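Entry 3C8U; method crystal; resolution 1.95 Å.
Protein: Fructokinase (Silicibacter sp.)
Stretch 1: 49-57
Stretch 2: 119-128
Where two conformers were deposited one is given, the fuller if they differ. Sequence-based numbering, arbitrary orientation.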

# COMPACT_ATOMS: atom_id res chain seq x y z
N GLN A 49 20.35 -9.44 1.51
CA GLN A 49 20.39 -10.78 2.10
C GLN A 49 20.10 -11.80 1.02
O GLN A 49 19.72 -12.93 1.32
CB GLN A 49 19.36 -10.95 3.22
CG GLN A 49 19.61 -10.08 4.43
CD GLN A 49 20.93 -10.32 5.10
OE1 GLN A 49 21.49 -11.41 5.07
NE2 GLN A 49 21.39 -9.30 5.79
N GLY A 50 20.24 -11.35 -0.22
CA GLY A 50 20.19 -12.23 -1.42
C GLY A 50 18.81 -12.50 -1.96
O GLY A 50 18.59 -13.43 -2.75
N LEU A 51 17.86 -11.68 -1.52
CA LEU A 51 16.49 -11.75 -2.03
C LEU A 51 16.12 -10.42 -2.68
O LEU A 51 15.58 -9.55 -2.02
CB LEU A 51 15.48 -12.05 -0.91
CG LEU A 51 15.14 -13.47 -0.50
CD1 LEU A 51 14.14 -13.43 0.66
CD2 LEU A 51 14.57 -14.25 -1.69
N PRO A 52 16.39 -10.27 -3.98
CA PRO A 52 16.08 -9.03 -4.68
C PRO A 52 14.62 -8.69 -4.60
O PRO A 52 13.77 -9.44 -5.01
CB PRO A 52 16.51 -9.31 -6.13
CG PRO A 52 17.45 -10.44 -6.05
CD PRO A 52 17.01 -11.26 -4.87
N ALA A 53 14.39 -7.54 -4.01
CA ALA A 53 13.06 -7.07 -3.65
C ALA A 53 12.84 -5.69 -4.17
O ALA A 53 13.77 -4.90 -4.30
CB ALA A 53 12.89 -7.06 -2.11
N GLU A 54 11.58 -5.44 -4.49
CA GLU A 54 11.11 -4.13 -4.93
C GLU A 54 9.72 -3.81 -4.38
O GLU A 54 8.95 -4.71 -4.09
CB GLU A 54 11.13 -4.05 -6.45
CG GLU A 54 12.54 -3.98 -6.99
CD GLU A 54 12.63 -4.05 -8.49
OE1 GLU A 54 12.25 -3.07 -9.16
OE2 GLU A 54 13.10 -5.09 -9.00
N VAL A 55 9.45 -2.52 -4.29
CA VAL A 55 8.18 -2.03 -3.76
C VAL A 55 7.21 -1.75 -4.90
O VAL A 55 7.52 -1.03 -5.83
CB VAL A 55 8.37 -0.78 -2.87
CG1 VAL A 55 7.01 -0.31 -2.34
CG2 VAL A 55 9.36 -1.07 -1.70
N VAL A 56 6.02 -2.34 -4.79
CA VAL A 56 4.94 -2.18 -5.77
C VAL A 56 3.77 -1.46 -5.09
O VAL A 56 3.05 -2.04 -4.27
CB VAL A 56 4.50 -3.54 -6.35
CG1 VAL A 56 3.23 -3.35 -7.30
CG2 VAL A 56 5.68 -4.25 -7.07
N PRO A 57 3.59 -0.17 -5.36
CA PRO A 57 2.43 0.47 -4.73
C PRO A 57 1.09 0.16 -5.38
O PRO A 57 1.00 -0.03 -6.60
CB PRO A 57 2.73 1.96 -4.90
CG PRO A 57 4.12 2.03 -5.28
CD PRO A 57 4.44 0.83 -6.01
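Stretch 2 (119-128) EVGPECRVAI

Stretch 2 lies alongside stretch 1 as a parallel neighbour in a sheet. Strand 126-128 runs beside strand 53-57 with a crossing angle of -38°, the axes approaching to 4.7 Å. Three bridges set the register: Ala 53 with Val 126, Glu 54 with Ala 127, and Val 55 with Ile 128.

The hydrogen bonds follow the parallel rule, in which one residue reaches both before and after its partner. Ile 128 N donates to Glu 54 O at 2.9 Å, and Glu 54 N donates to Val 126 O at 3.1 Å, so Glu 54 brackets Ala 127 from both ends. The last bond between the two stretches is Val 56 N to Ile 128 O, at 2.7 Å and 172° the shortest and straightest of the set. The ladder's entrance is a fork: Pro 52 O accepts from Arg 125 N at 2.9 Å and from Val 126 N at 3.1 Å. Proline has no amide hydrogen to give, but its carbonyl satisfies two donors where loop becomes strand. Three of the accepting carbonyls, Val 126 O, Glu 54 O and Ile 128 O, also take CA-H contacts, such as Ala 53 CA to Val 126 O at 3.1 Å.

Before the strand, stretch 2 leaves the end of a strand that began earlier in the chain, at 119-120, through a type I turn from Gly 121 to Cys 124, closed by Cys 124 N to Gly 121 O at 3.0 Å. The turn brings Glu 123 close to Glu 54, their carboxylate atoms Glu 54 OE2 and Glu 123 OE2 being only 4.0 Å apart. A water reconciles these like charges: it donates to Glu 54 OE2 at 2.6 Å and to Glu 123 OE2 at 2.8 Å, while accepting from Gly 121 N at 2.8 Å. One molecule thus uses both its hydrogens on the acids and also satisfies a buried backbone amide. At Gly 121 a CB would clash with Glu 123 OE1.

Side chains alternate across the sheet. Ala 53, Val 55, Val 126 and Ile 128 share one face, with Ala 53 CB 4.1 Å from Val 126 CB; Glu 54 and Ala 127 occupy the other. There Val 56 CG2 packs 3.7 Å from Val 120 CG2 and 4.1 Å from Ala 127 CB, tying the earlier strand to the ladder. At the opening end, Leu 51 CD2 lies over one face of the Arg 125 guanidinium, 4.1 Å from Val 126 CG2 and 3.1 Å from Arg 125 CZ. That last distance is tight for two carbons, and Arg 125 was deposited in two conformers, so the pair is no spacing to copy. The guanidinium makes no hydrogen bond to stretch 1.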

# COMPACT_ATOMS: atom_id res chain seq x y z
N GLU A 119 7.63 -1.56 -14.13
CA GLU A 119 7.75 -2.99 -14.42
C GLU A 119 8.44 -3.76 -13.31
O GLU A 119 9.48 -3.35 -12.86
CB GLU A 119 8.56 -3.18 -15.69
CG GLU A 119 8.55 -4.59 -16.24
CD GLU A 119 9.52 -4.78 -17.39
OE1 GLU A 119 10.73 -4.66 -17.17
OE2 GLU A 119 9.08 -5.07 -18.51
N VAL A 120 7.85 -4.88 -12.89
CA VAL A 120 8.55 -5.86 -12.08
C VAL A 120 9.13 -6.87 -13.06
O VAL A 120 8.42 -7.49 -13.83
CB VAL A 120 7.62 -6.58 -11.11
CG1 VAL A 120 8.40 -7.52 -10.25
CG2 VAL A 120 6.85 -5.54 -10.28
N GLY A 121 10.44 -7.02 -12.99
CA GLY A 121 11.19 -7.91 -13.86
C GLY A 121 11.56 -9.25 -13.26
O GLY A 121 11.45 -9.47 -12.05
N PRO A 122 12.08 -10.15 -14.11
CA PRO A 122 12.36 -11.53 -13.71
C PRO A 122 13.41 -11.66 -12.61
O PRO A 122 13.44 -12.66 -11.90
CB PRO A 122 12.79 -12.22 -15.02
CG PRO A 122 12.75 -11.18 -16.09
CD PRO A 122 12.40 -9.84 -15.50
N GLU A 123 14.23 -10.64 -12.46
CA GLU A 123 15.29 -10.62 -11.42
C GLU A 123 14.72 -10.39 -10.01
O GLU A 123 15.33 -10.70 -8.99
CB GLU A 123 16.34 -9.56 -11.72
CG GLU A 123 15.89 -8.14 -11.45
CD GLU A 123 15.08 -7.50 -12.57
OE1 GLU A 123 14.74 -8.17 -13.60
OE2 GLU A 123 14.80 -6.30 -12.40
N CYS A 124 13.51 -9.84 -9.97
CA CYS A 124 12.80 -9.60 -8.71
C CYS A 124 12.18 -10.86 -8.16
O CYS A 124 11.33 -11.49 -8.78
CB CYS A 124 11.74 -8.50 -8.88
SG CYS A 124 10.71 -8.23 -7.39
N ARG A 125 12.59 -11.18 -6.94
CA ARG A 125 12.22 -12.42 -6.26
C ARG A 125 11.11 -12.19 -5.25
O ARG A 125 10.33 -13.06 -4.95
CB ARG A 125 13.45 -13.03 -5.55
CG ARG A 125 14.47 -13.61 -6.51
CD ARG A 125 15.17 -14.83 -5.94
NE ARG A 125 14.29 -15.62 -5.09
CZ ARG A 125 14.73 -16.30 -4.04
NH1 ARG A 125 16.02 -16.26 -3.74
NH2 ARG A 125 13.88 -17.00 -3.29
N VAL A 126 11.05 -10.97 -4.75
CA VAL A 126 10.04 -10.58 -3.77
C VAL A 126 9.48 -9.21 -4.11
O VAL A 126 10.22 -8.26 -4.28
CB VAL A 126 10.65 -10.51 -2.36
CG1 VAL A 126 9.61 -10.00 -1.32
CG2 VAL A 126 11.22 -11.90 -1.98
N ALA A 127 8.16 -9.16 -4.22
CA ALA A 127 7.43 -7.90 -4.39
C ALA A 127 6.80 -7.55 -3.06
O ALA A 127 6.04 -8.33 -2.46
CB ALA A 127 6.35 -8.01 -5.49
N ILE A 128 7.17 -6.37 -2.59
CA ILE A 128 6.59 -5.78 -1.40
C ILE A 128 5.50 -4.87 -1.91
O ILE A 128 5.77 -3.84 -2.52
CB ILE A 128 7.57 -4.98 -0.56
CG1 ILE A 128 8.73 -5.86 -0.09
CG2 ILE A 128 6.83 -4.29 0.62
CD1 ILE A 128 9.80 -5.07 0.53
O HOH W 1 12.31 -5.50 -11.49